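Xyloglucanase (Paenibacillus pabuli, PDB 2JEP) hydrolyses internal beta-1,4-glucosidic linkages in the backbone of xyloglucan, a branched polysaccharide of the plant cell wall. Local coordinates at residues Thr229-Thr234 against Ala263-Pro268; Tyr300-Phe305 against Ala351-Met356; Tyr343-Thr348 against Ile390-Gln395. All coordinates share one frame; numbering follows the deposited sequence. Where two conformers were deposited one is given.

How the contacts relate
The three contacts follow one another around part of a TIM barrel. Contact 1 is buried and lies nearest the chain's centre. It joins barrel strand 259-265 to the loop and short helix that precede it, through a backbone bond, a water and a methyl on a histidine ring. Contacts 2 and 3 lie farther out and share helix 336-353. Contact 2 sets the C-terminal end of that helix against helix 298-313, with a phenylalanine core and a charged edge. Contact 3 packs the middle of the same helix against the last helix, 384-393, with alanine, threonine and glycine against isoleucine and methionine inside and one lysine-glutamine bond at the exposed edge. Gln304 bonds contact 2 to Asp232, and Lys352 bonds it to Met394.

Contact 1 of 3, residues Thr229-Thr234 against Ala263-Pro268; sequences TNIDYT and AHYYSP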
loop_
_atom_site.group_PDB
_atom_site.type_symbol
_atom_site.label_atom_id
_atom_site.label_comp_id
_atom_site.label_asym_id
_atom_site.label_seq_id
_atom_site.Cartn_x
_atom_site.Cartn_y
_atom_site.Cartn_z
ATOM N N THR A 229 -3.091 -8.597 2.912
ATOM C CA THR A 229 -3.449 -7.889 1.672
ATOM C C THR A 229 -3.786 -8.857 0.522
ATOM O O THR A 229 -3.635 -8.528 -0.649
ATOM C CB THR A 229 -2.432 -6.819 1.249
ATOM O OG1 THR A 229 -1.164 -7.402 0.984
ATOM C CG2 THR A 229 -2.310 -5.717 2.295
ATOM N N ASN A 230 -4.290 -10.038 0.887
ATOM C CA ASN A 230 -4.540 -11.099 -0.088
ATOM C C ASN A 230 -5.986 -11.029 -0.582
ATOM O O ASN A 230 -6.930 -11.143 0.223
ATOM C CB ASN A 230 -4.266 -12.441 0.599
ATOM C CG ASN A 230 -4.472 -13.626 -0.290
ATOM O OD1 ASN A 230 -5.573 -14.002 -0.600
ATOM N ND2 ASN A 230 -3.381 -14.242 -0.670
ATOM N N ILE A 231 -6.166 -10.908 -1.896
ATOM C CA ILE A 231 -7.521 -10.799 -2.454
ATOM C C ILE A 231 -8.427 -11.966 -2.040
ATOM O O ILE A 231 -9.509 -11.755 -1.503
ATOM C CB ILE A 231 -7.472 -10.648 -3.990
ATOM C CG1 ILE A 231 -6.958 -9.234 -4.354
ATOM C CG2 ILE A 231 -8.845 -10.901 -4.614
ATOM C CD1 ILE A 231 -6.679 -9.010 -5.851
ATOM N N ASP A 232 -7.976 -13.186 -2.267
ATOM C CA ASP A 232 -8.835 -14.343 -1.976
ATOM C C ASP A 232 -9.235 -14.389 -0.509
ATOM O O ASP A 232 -10.386 -14.700 -0.175
ATOM C CB ASP A 232 -8.115 -15.627 -2.292
ATOM C CG ASP A 232 -8.039 -15.927 -3.788
ATOM O OD1 ASP A 232 -8.688 -15.245 -4.598
ATOM O OD2 ASP A 232 -7.329 -16.901 -4.103
ATOM N N TYR A 233 -8.302 -14.082 0.377
ATOM C CA TYR A 233 -8.604 -14.152 1.811
ATOM C C TYR A 233 -9.396 -12.951 2.333
ATOM O O TYR A 233 -9.860 -12.983 3.469
ATOM C CB TYR A 233 -7.327 -14.350 2.643
ATOM C CG TYR A 233 -6.624 -15.677 2.422
ATOM C CD1 TYR A 233 -7.352 -16.850 2.256
ATOM C CD2 TYR A 233 -5.247 -15.762 2.374
ATOM C CE1 TYR A 233 -6.725 -18.059 2.073
ATOM C CE2 TYR A 233 -4.610 -16.978 2.190
ATOM C CZ TYR A 233 -5.360 -18.112 2.033
ATOM O OH TYR A 233 -4.725 -19.341 1.845
ATOM N N THR A 234 -9.533 -11.915 1.516
ATOM C CA THR A 234 -10.328 -10.738 1.817
ATOM C C THR A 234 -11.745 -10.851 1.252
ATOM O O THR A 234 -12.709 -10.454 1.908
ATOM C CB THR A 234 -9.618 -9.464 1.320
ATOM O OG1 THR A 234 -8.287 -9.441 1.848
ATOM C CG2 THR A 234 -10.348 -8.220 1.733
ATOM N N ALA A 263 -5.734 -4.138 -1.159
ATOM C CA ALA A 263 -5.126 -5.440 -1.464
ATOM C C ALA A 263 -3.838 -5.156 -2.225
ATOM O O ALA A 263 -3.664 -4.047 -2.789
ATOM C CB ALA A 263 -6.077 -6.364 -2.299
ATOM N N HIS A 264 -2.917 -6.126 -2.192
ATOM C CA HIS A 264 -1.663 -6.052 -2.935
ATOM C C HIS A 264 -1.617 -7.171 -3.964
ATOM O O HIS A 264 -2.246 -8.194 -3.765
ATOM C CB HIS A 264 -0.462 -6.154 -1.988
ATOM C CG HIS A 264 -0.329 -4.993 -1.048
ATOM N ND1 HIS A 264 0.567 -4.970 0.001
ATOM C CD2 HIS A 264 -1.047 -3.845 -0.957
ATOM C CE1 HIS A 264 0.429 -3.821 0.657
ATOM N NE2 HIS A 264 -0.537 -3.113 0.092
ATOM N N TYR A 265 -0.871 -6.973 -5.045
ATOM C CA TYR A 265 -0.900 -7.935 -6.140
ATOM C C TYR A 265 0.473 -8.117 -6.764
ATOM O O TYR A 265 1.014 -7.191 -7.368
ATOM C CB TYR A 265 -1.885 -7.484 -7.212
ATOM C CG TYR A 265 -2.239 -8.564 -8.205
ATOM C CD1 TYR A 265 -3.150 -9.547 -7.871
ATOM C CD2 TYR A 265 -1.621 -8.649 -9.456
ATOM C CE1 TYR A 265 -3.466 -10.553 -8.777
ATOM C CE2 TYR A 265 -1.940 -9.650 -10.346
ATOM C CZ TYR A 265 -2.861 -10.590 -9.999
ATOM O OH TYR A 265 -3.208 -11.609 -10.871
ATOM N N TYR A 266 1.008 -9.327 -6.627
ATOM C CA TYR A 266 2.293 -9.695 -7.193
ATOM C C TYR A 266 2.206 -11.106 -7.799
ATOM O O TYR A 266 3.194 -11.846 -7.786
ATOM C CB TYR A 266 3.372 -9.667 -6.123
ATOM C CG TYR A 266 3.688 -8.314 -5.490
ATOM C CD1 TYR A 266 4.565 -7.444 -6.088
ATOM C CD2 TYR A 266 3.155 -7.956 -4.274
ATOM C CE1 TYR A 266 4.933 -6.268 -5.473
ATOM C CE2 TYR A 266 3.505 -6.778 -3.653
ATOM C CZ TYR A 266 4.375 -5.922 -4.264
ATOM O OH TYR A 266 4.815 -4.767 -3.657
ATOM N N SER A 267 1.039 -11.467 -8.320
ATOM C CA SER A 267 0.860 -12.806 -8.871
ATOM C C SER A 267 1.061 -12.823 -10.368
ATOM O O SER A 267 0.665 -11.894 -11.048
ATOM C CB SER A 267 -0.538 -13.326 -8.573
ATOM O OG SER A 267 -0.757 -13.475 -7.171
ATOM N N PRO A 268 1.657 -13.896 -10.901
ATOM C CA PRO A 268 2.254 -15.019 -10.212
ATOM C C PRO A 268 3.627 -14.670 -9.685
ATOM O O PRO A 268 4.434 -14.056 -10.381
ATOM C CB PRO A 268 2.344 -16.099 -11.305
ATOM C CG PRO A 268 2.538 -15.298 -12.563
ATOM C CD PRO A 268 1.820 -13.996 -12.370
HETATM O O HOH W 1 -3.741 -10.579 -3.441
#
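Thr229 lies over the imidazole of His264. Its methyl CG2 sits above the centre of the ring, 3.7 Å from the centroid and 7° off the ring normal, which makes a clear CH-pi contact. The threonine torsion (chi1 62°) puts OG1 between the backbone N and the carbonyl carbon. That leaves CG2 beside the backbone N and over the ring. The backbones of the same two residues are also tied: His264 N donates to Thr229 O at 2.9 Å. Thr229 O additionally lies near the CA-H of Ala263.

These residues stand at the C-terminal end of the barrel strands of a TIM barrel. Loop residue Thr229 follows strand 222-225, and His264 is near the end of the adjacent parallel strand 259-265. On its polar side, His264 ND1 is hydrogen-bonded to Glu182, and the side chain also touches Glu323. Glu182 follows the fourth strand and Glu323 lies on the seventh, positions consistent with the two catalytic acids of family 5 glycosidases. An alanine in place of His264 would probably leave the Thr229 methyl without the ring it covers and Glu182 without its imidazole partner.

Ala263 faces a different neighbour. Its CB meets Ile231 CG1 at 3.6 Å, and farther out Ile231 CD1 approaches Tyr265 CD1 at 4.1 Å. A water bridges the backbones beside this apolar patch. It accepts from Ile231 N at 2.9 Å and donates to His264 O at 2.8 Å. Asn230 caps the helix that starts at Ile231, with OD1 accepting from Tyr233 N.

Contact 2 of 3, residues Tyr300-Phe305 against Ala351-Met356; sequences YLESQF and AKKYKM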
loop_
_atom_site.group_PDB
_atom_site.type_symbol
_atom_site.label_atom_id
_atom_site.label_comp_id
_atom_site.label_asym_id
_atom_site.label_seq_id
_atom_site.Cartn_x
_atom_site.Cartn_y
_atom_site.Cartn_z
ATOM N N TYR A 300 -6.429 -14.993 -14.985
ATOM C CA TYR A 300 -6.337 -14.958 -13.523
ATOM C C TYR A 300 -6.439 -13.545 -12.988
ATOM O O TYR A 300 -7.170 -13.266 -12.037
ATOM C CB TYR A 300 -5.043 -15.634 -13.084
ATOM C CG TYR A 300 -4.885 -15.701 -11.596
ATOM C CD1 TYR A 300 -5.551 -16.650 -10.868
ATOM C CD2 TYR A 300 -4.058 -14.833 -10.928
ATOM C CE1 TYR A 300 -5.407 -16.723 -9.495
ATOM C CE2 TYR A 300 -3.915 -14.883 -9.545
ATOM C CZ TYR A 300 -4.569 -15.840 -8.841
ATOM O OH TYR A 300 -4.422 -15.876 -7.471
ATOM N N LEU A 301 -5.734 -12.621 -13.631
ATOM C CA LEU A 301 -5.800 -11.226 -13.254
ATOM C C LEU A 301 -7.249 -10.721 -13.334
ATOM O O LEU A 301 -7.731 -10.035 -12.422
ATOM C CB LEU A 301 -4.876 -10.417 -14.162
ATOM C CG LEU A 301 -4.947 -8.901 -14.087
ATOM C CD1 LEU A 301 -4.647 -8.375 -12.673
ATOM C CD2 LEU A 301 -3.997 -8.300 -15.098
ATOM N N GLU A 302 -7.927 -11.060 -14.422
ATOM C CA GLU A 302 -9.348 -10.714 -14.565
ATOM C C GLU A 302 -10.214 -11.231 -13.415
ATOM O O GLU A 302 -10.996 -10.465 -12.829
ATOM C CB GLU A 302 -9.845 -11.226 -15.925
ATOM C CG GLU A 302 -11.364 -11.266 -16.100
ATOM C CD GLU A 302 -12.057 -9.925 -16.068
ATOM O OE1 GLU A 302 -11.449 -8.892 -16.461
ATOM O OE2 GLU A 302 -13.248 -9.892 -15.642
ATOM N N SER A 303 -10.102 -12.516 -13.104
ATOM C CA SER A 303 -10.894 -13.136 -12.031
ATOM C C SER A 303 -10.610 -12.480 -10.684
ATOM O O SER A 303 -11.511 -12.199 -9.892
ATOM C CB SER A 303 -10.561 -14.632 -11.930
ATOM O OG SER A 303 -11.316 -15.267 -10.902
ATOM N N GLN A 304 -9.329 -12.272 -10.404
ATOM C CA GLN A 304 -8.940 -11.691 -9.142
ATOM C C GLN A 304 -9.527 -10.301 -8.951
ATOM O O GLN A 304 -10.117 -9.983 -7.918
ATOM C CB GLN A 304 -7.414 -11.652 -9.045
ATOM C CG GLN A 304 -6.793 -13.006 -8.839
ATOM C CD GLN A 304 -6.932 -13.483 -7.439
ATOM O OE1 GLN A 304 -6.332 -12.887 -6.532
ATOM N NE2 GLN A 304 -7.727 -14.510 -7.240
ATOM N N PHE A 305 -9.299 -9.417 -9.909
ATOM C CA PHE A 305 -9.759 -8.044 -9.740
ATOM C C PHE A 305 -11.274 -7.960 -9.818
ATOM O O PHE A 305 -11.892 -7.183 -9.064
ATOM C CB PHE A 305 -9.079 -7.095 -10.726
ATOM C CG PHE A 305 -7.661 -6.695 -10.351
ATOM C CD1 PHE A 305 -6.884 -7.462 -9.492
ATOM C CD2 PHE A 305 -7.104 -5.545 -10.885
ATOM C CE1 PHE A 305 -5.592 -7.083 -9.185
ATOM C CE2 PHE A 305 -5.797 -5.160 -10.591
ATOM C CZ PHE A 305 -5.049 -5.939 -9.729
ATOM N N ALA A 351 -7.241 -2.678 -13.123
ATOM C CA ALA A 351 -7.717 -1.766 -12.072
ATOM C C ALA A 351 -8.646 -0.695 -12.639
ATOM O O ALA A 351 -9.709 -0.404 -12.068
ATOM C CB ALA A 351 -6.537 -1.115 -11.342
ATOM N N LYS A 352 -8.251 -0.096 -13.758
ATOM C CA LYS A 352 -9.084 0.931 -14.384
ATOM C C LYS A 352 -10.447 0.372 -14.757
ATOM O O LYS A 352 -11.485 1.010 -14.495
ATOM C CB LYS A 352 -8.358 1.521 -15.611
ATOM C CG LYS A 352 -9.131 2.616 -16.381
ATOM C CD LYS A 352 -9.025 3.957 -15.734
ATOM C CE LYS A 352 -9.794 5.025 -16.526
ATOM N NZ LYS A 352 -9.537 4.978 -17.977
ATOM N N LYS A 353 -10.461 -0.820 -15.347
ATOM C CA LYS A 353 -11.712 -1.485 -15.750
ATOM C C LYS A 353 -12.659 -1.640 -14.583
ATOM O O LYS A 353 -13.870 -1.392 -14.696
ATOM C CB LYS A 353 -11.409 -2.842 -16.360
ATOM C CG LYS A 353 -12.624 -3.676 -16.707
ATOM C CD LYS A 353 -12.213 -5.012 -17.249
ATOM C CE LYS A 353 -13.440 -5.854 -17.613
ATOM N NZ LYS A 353 -13.072 -7.195 -18.116
ATOM N N TYR A 354 -12.100 -2.054 -13.448
ATOM C CA TYR A 354 -12.895 -2.393 -12.275
ATOM C C TYR A 354 -12.913 -1.258 -11.244
ATOM O O TYR A 354 -13.265 -1.479 -10.086
ATOM C CB TYR A 354 -12.447 -3.728 -11.673
ATOM C CG TYR A 354 -12.983 -4.871 -12.507
ATOM C CD1 TYR A 354 -14.349 -5.052 -12.633
ATOM C CD2 TYR A 354 -12.148 -5.744 -13.177
ATOM C CE1 TYR A 354 -14.865 -6.058 -13.403
ATOM C CE2 TYR A 354 -12.658 -6.748 -13.960
ATOM C CZ TYR A 354 -14.035 -6.905 -14.068
ATOM O OH TYR A 354 -14.582 -7.887 -14.861
ATOM N N LYS A 355 -12.588 -0.050 -11.706
ATOM C CA LYS A 355 -12.797 1.153 -10.940
ATOM C C LYS A 355 -12.104 1.109 -9.592
ATOM O O LYS A 355 -12.666 1.475 -8.565
ATOM C CB LYS A 355 -14.303 1.427 -10.801
ATOM C CG LYS A 355 -15.037 1.263 -12.109
ATOM C CD LYS A 355 -14.573 2.240 -13.120
ATOM N N MET A 356 -10.825 0.713 -9.637
ATOM C CA MET A 356 -10.006 0.665 -8.440
ATOM C C MET A 356 -8.639 1.278 -8.736
ATOM O O MET A 356 -8.270 1.459 -9.895
ATOM C CB MET A 356 -9.917 -0.760 -7.909
ATOM C CG MET A 356 -9.464 -1.788 -8.932
ATOM S SD MET A 356 -9.540 -3.502 -8.412
ATOM C CE MET A 356 -11.322 -3.744 -8.317
#
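Ala351 meets the edge of the Phe305 ring. Its backbone N lies near the ring plane, 3.6 Å from Phe305 CD2, and its CB is 4.2 Å from Phe305 CE2. One face of the same ring is covered by Leu301 CD1 from its own helix. Phe305 packs between helix 298-313 and the end of helix 336-353, two neighbouring outer helices of the TIM barrel, and also touches Ile321 on barrel strand 319-324.

Lys353 reaches across with an extended chain. Its NZ makes a salt bridge to Glu302 OE1 at 2.9 Å, coming from above the carboxylate, 39° out of its plane. The two side chains cross at about a right angle.

Tyr354 takes the other oxygen. Its OH donates to Glu302 OE2 over a short 2.5 Å, on the syn lone pair. Carboxylate and phenol ring are turned 50° apart, with the carboxylate at the ring edge. Further back, Tyr354 CD2 rests 4.2 Å from Phe305 CB.

Lys355 has a positive phi and is the C-prime residue of a Schellman motif. Lys355 N bonds to Lys352 O, and Met356 N to Ala351 O. This closes the helix and turns the chain toward strand 357-362.

Met356 then folds back inward. Its SD approaches the Phe305 ring obliquely, 4.5 Å from the centroid, in a Met-aromatic contact. The bend at chi3 (69°) brings CE to 3.6 Å from Phe305 O. Two conformers of Met356 were deposited, so these details hold for one of them.

Glu302 OE1 has a second cationic partner in Lys350. Two lysines at OE1 and a phenol hydroxyl at OE2 share one carboxylate, which would probably favour its ionised form and polarise the Tyr354 hydroxyl.

Contact 3 of 3, residues Tyr343-Thr348 against Ile390-Gln395; sequences YAKAVT and IMQGMQ
Thr348 packs its methyl on Gly393, beside the close approach of the two backbones. The nearest CA atoms, those of Lys345 and Gly393, are 4.8 Å apart. A CB on Gly393 would fall 2.9 Å from Lys345 O and would also collide with Thr348 CB. The missing side chain is what lets the backbones approach this far.

Thr348 turns its methyl to the partner helix. CG2 lies 3.3 Å from Ile390 O and 3.5 Å from Met394 SD. The hydroxyl turns back to its own helix, where OG1 donates to Ala344 O at 2.8 Å, 31° from the carbonyl plane. Thr348 N reaches the same oxygen from the opposite face. The hydroxyl bond helps fix chi1 (-59°), with OG1 beside the backbone N and CG2 anti to it. One turn earlier, Ala344 CB packs on Ile390 CG1 at 3.8 Å.

In the TIM barrel, helix 384-393 follows the eighth strand and is the last helix of the chain. Here it lies against helix 336-353, which precedes that strand. The buried side of the contact faces the barrel wall: Thr348 and Met394 touch Pro358, and Ile390 touches Tyr360, all on strand 357-362.

The outer side is looser and more polar. Lys345 is exposed, and its chain runs out fully extended, with CG anti to the backbone N (chi1 -178°). NZ donates to Gln392 OE1 at 2.9 Å, coming in tilted from the amide carbonyl plane. Gln392 is itself partly exposed. The lysine chain crosses the glutamine at a slant, with Lys345 CE 3.7 Å from Gln392 CB.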
loop_
_atom_site.group_PDB
_atom_site.type_symbol
_atom_site.label_atom_id
_atom_site.label_comp_id
_atom_site.label_asym_id
_atom_site.label_seq_id
_atom_site.Cartn_x
_atom_site.Cartn_y
_atom_site.Cartn_z
ATOM N N TYR A 343 3.043 -6.531 -17.990
ATOM C CA TYR A 343 2.401 -6.830 -16.701
ATOM C C TYR A 343 1.890 -5.550 -16.062
ATOM O O TYR A 343 0.755 -5.488 -15.607
ATOM C CB TYR A 343 3.417 -7.489 -15.784
ATOM C CG TYR A 343 2.934 -7.963 -14.444
ATOM C CD1 TYR A 343 2.088 -9.020 -14.334
ATOM C CD2 TYR A 343 3.345 -7.358 -13.292
ATOM C CE1 TYR A 343 1.682 -9.506 -13.132
ATOM C CE2 TYR A 343 2.927 -7.811 -12.055
ATOM C CZ TYR A 343 2.097 -8.897 -11.969
ATOM O OH TYR A 343 1.714 -9.332 -10.718
ATOM N N ALA A 344 2.711 -4.503 -16.040
ATOM C CA ALA A 344 2.285 -3.269 -15.407
ATOM C C ALA A 344 1.087 -2.679 -16.131
ATOM O O ALA A 344 0.149 -2.179 -15.499
ATOM C CB ALA A 344 3.428 -2.232 -15.359
ATOM N N LYS A 345 1.099 -2.691 -17.465
ATOM C CA LYS A 345 -0.039 -2.191 -18.227
ATOM C C LYS A 345 -1.286 -3.003 -17.942
ATOM O O LYS A 345 -2.375 -2.440 -17.778
ATOM C CB LYS A 345 0.270 -2.210 -19.730
ATOM C CG LYS A 345 -0.857 -1.668 -20.576
ATOM C CD LYS A 345 -0.407 -1.434 -22.003
ATOM C CE LYS A 345 -1.559 -0.909 -22.851
ATOM N NZ LYS A 345 -1.058 -0.513 -24.188
ATOM N N ALA A 346 -1.146 -4.330 -17.922
ATOM C CA ALA A 346 -2.296 -5.193 -17.719
ATOM C C ALA A 346 -2.909 -4.967 -16.332
ATOM O O ALA A 346 -4.140 -4.868 -16.193
ATOM C CB ALA A 346 -1.907 -6.643 -17.932
ATOM N N VAL A 347 -2.073 -4.892 -15.295
ATOM C CA VAL A 347 -2.601 -4.698 -13.942
ATOM C C VAL A 347 -3.264 -3.331 -13.853
ATOM O O VAL A 347 -4.349 -3.188 -13.282
ATOM C CB VAL A 347 -1.488 -4.882 -12.875
ATOM C CG1 VAL A 347 -1.982 -4.434 -11.499
ATOM C CG2 VAL A 347 -0.968 -6.332 -12.860
ATOM N N THR A 348 -2.607 -2.304 -14.411
ATOM C CA THR A 348 -3.169 -0.941 -14.364
ATOM C C THR A 348 -4.505 -0.900 -15.097
ATOM O O THR A 348 -5.492 -0.347 -14.580
ATOM C CB THR A 348 -2.177 0.077 -14.957
ATOM O OG1 THR A 348 -0.960 0.030 -14.198
ATOM C CG2 THR A 348 -2.739 1.462 -14.936
ATOM N N ILE A 390 2.133 1.871 -17.778
ATOM C CA ILE A 390 1.172 2.210 -16.739
ATOM C C ILE A 390 0.224 3.294 -17.261
ATOM O O ILE A 390 -0.995 3.238 -17.071
ATOM C CB ILE A 390 1.891 2.669 -15.433
ATOM C CG1 ILE A 390 2.629 1.477 -14.805
ATOM C CG2 ILE A 390 0.908 3.308 -14.432
ATOM C CD1 ILE A 390 3.596 1.860 -13.674
ATOM N N MET A 391 0.784 4.351 -17.840
ATOM C CA MET A 391 -0.058 5.442 -18.280
ATOM C C MET A 391 -0.983 5.029 -19.430
ATOM O O MET A 391 -2.131 5.461 -19.477
ATOM C CB MET A 391 0.779 6.674 -18.596
ATOM C CG MET A 391 1.576 7.162 -17.376
ATOM S SD MET A 391 0.544 7.660 -15.968
ATOM C CE MET A 391 1.715 7.497 -14.613
ATOM N N GLN A 392 -0.515 4.157 -20.310
ATOM C CA GLN A 392 -1.397 3.593 -21.340
ATOM C C GLN A 392 -2.535 2.808 -20.697
ATOM O O GLN A 392 -3.678 2.848 -21.152
ATOM C CB GLN A 392 -0.635 2.667 -22.289
ATOM C CG GLN A 392 0.328 3.397 -23.199
ATOM C CD GLN A 392 1.345 2.478 -23.830
ATOM O OE1 GLN A 392 1.192 1.245 -23.796
ATOM N NE2 GLN A 392 2.410 3.059 -24.397
ATOM N N GLY A 393 -2.216 2.075 -19.636
ATOM C CA GLY A 393 -3.226 1.303 -18.930
ATOM C C GLY A 393 -4.297 2.146 -18.249
ATOM O O GLY A 393 -5.383 1.640 -17.934
ATOM N N MET A 394 -4.019 3.433 -18.018
ATOM C CA MET A 394 -5.018 4.343 -17.447
ATOM C C MET A 394 -5.951 4.976 -18.483
ATOM O O MET A 394 -6.845 5.750 -18.105
ATOM C CB MET A 394 -4.335 5.472 -16.647
ATOM C CG MET A 394 -3.610 5.002 -15.401
ATOM S SD MET A 394 -4.645 4.240 -14.158
ATOM C CE MET A 394 -5.838 5.541 -13.946
ATOM N N GLN A 395 -5.813 4.635 -19.756
ATOM C CA GLN A 395 -6.632 5.245 -20.816
ATOM C C GLN A 395 -8.054 4.709 -20.777
ATOM O O GLN A 395 -8.291 3.572 -20.364
ATOM C CB GLN A 395 -5.981 5.025 -22.188
ATOM C CG GLN A 395 -4.746 5.921 -22.402
ATOM C CD GLN A 395 -3.797 5.429 -23.501
ATOM O OE1 GLN A 395 -4.046 4.411 -24.146
ATOM N NE2 GLN A 395 -2.683 6.145 -23.689
ATOM O OXT GLN A 395 -8.999 5.428 -21.122
#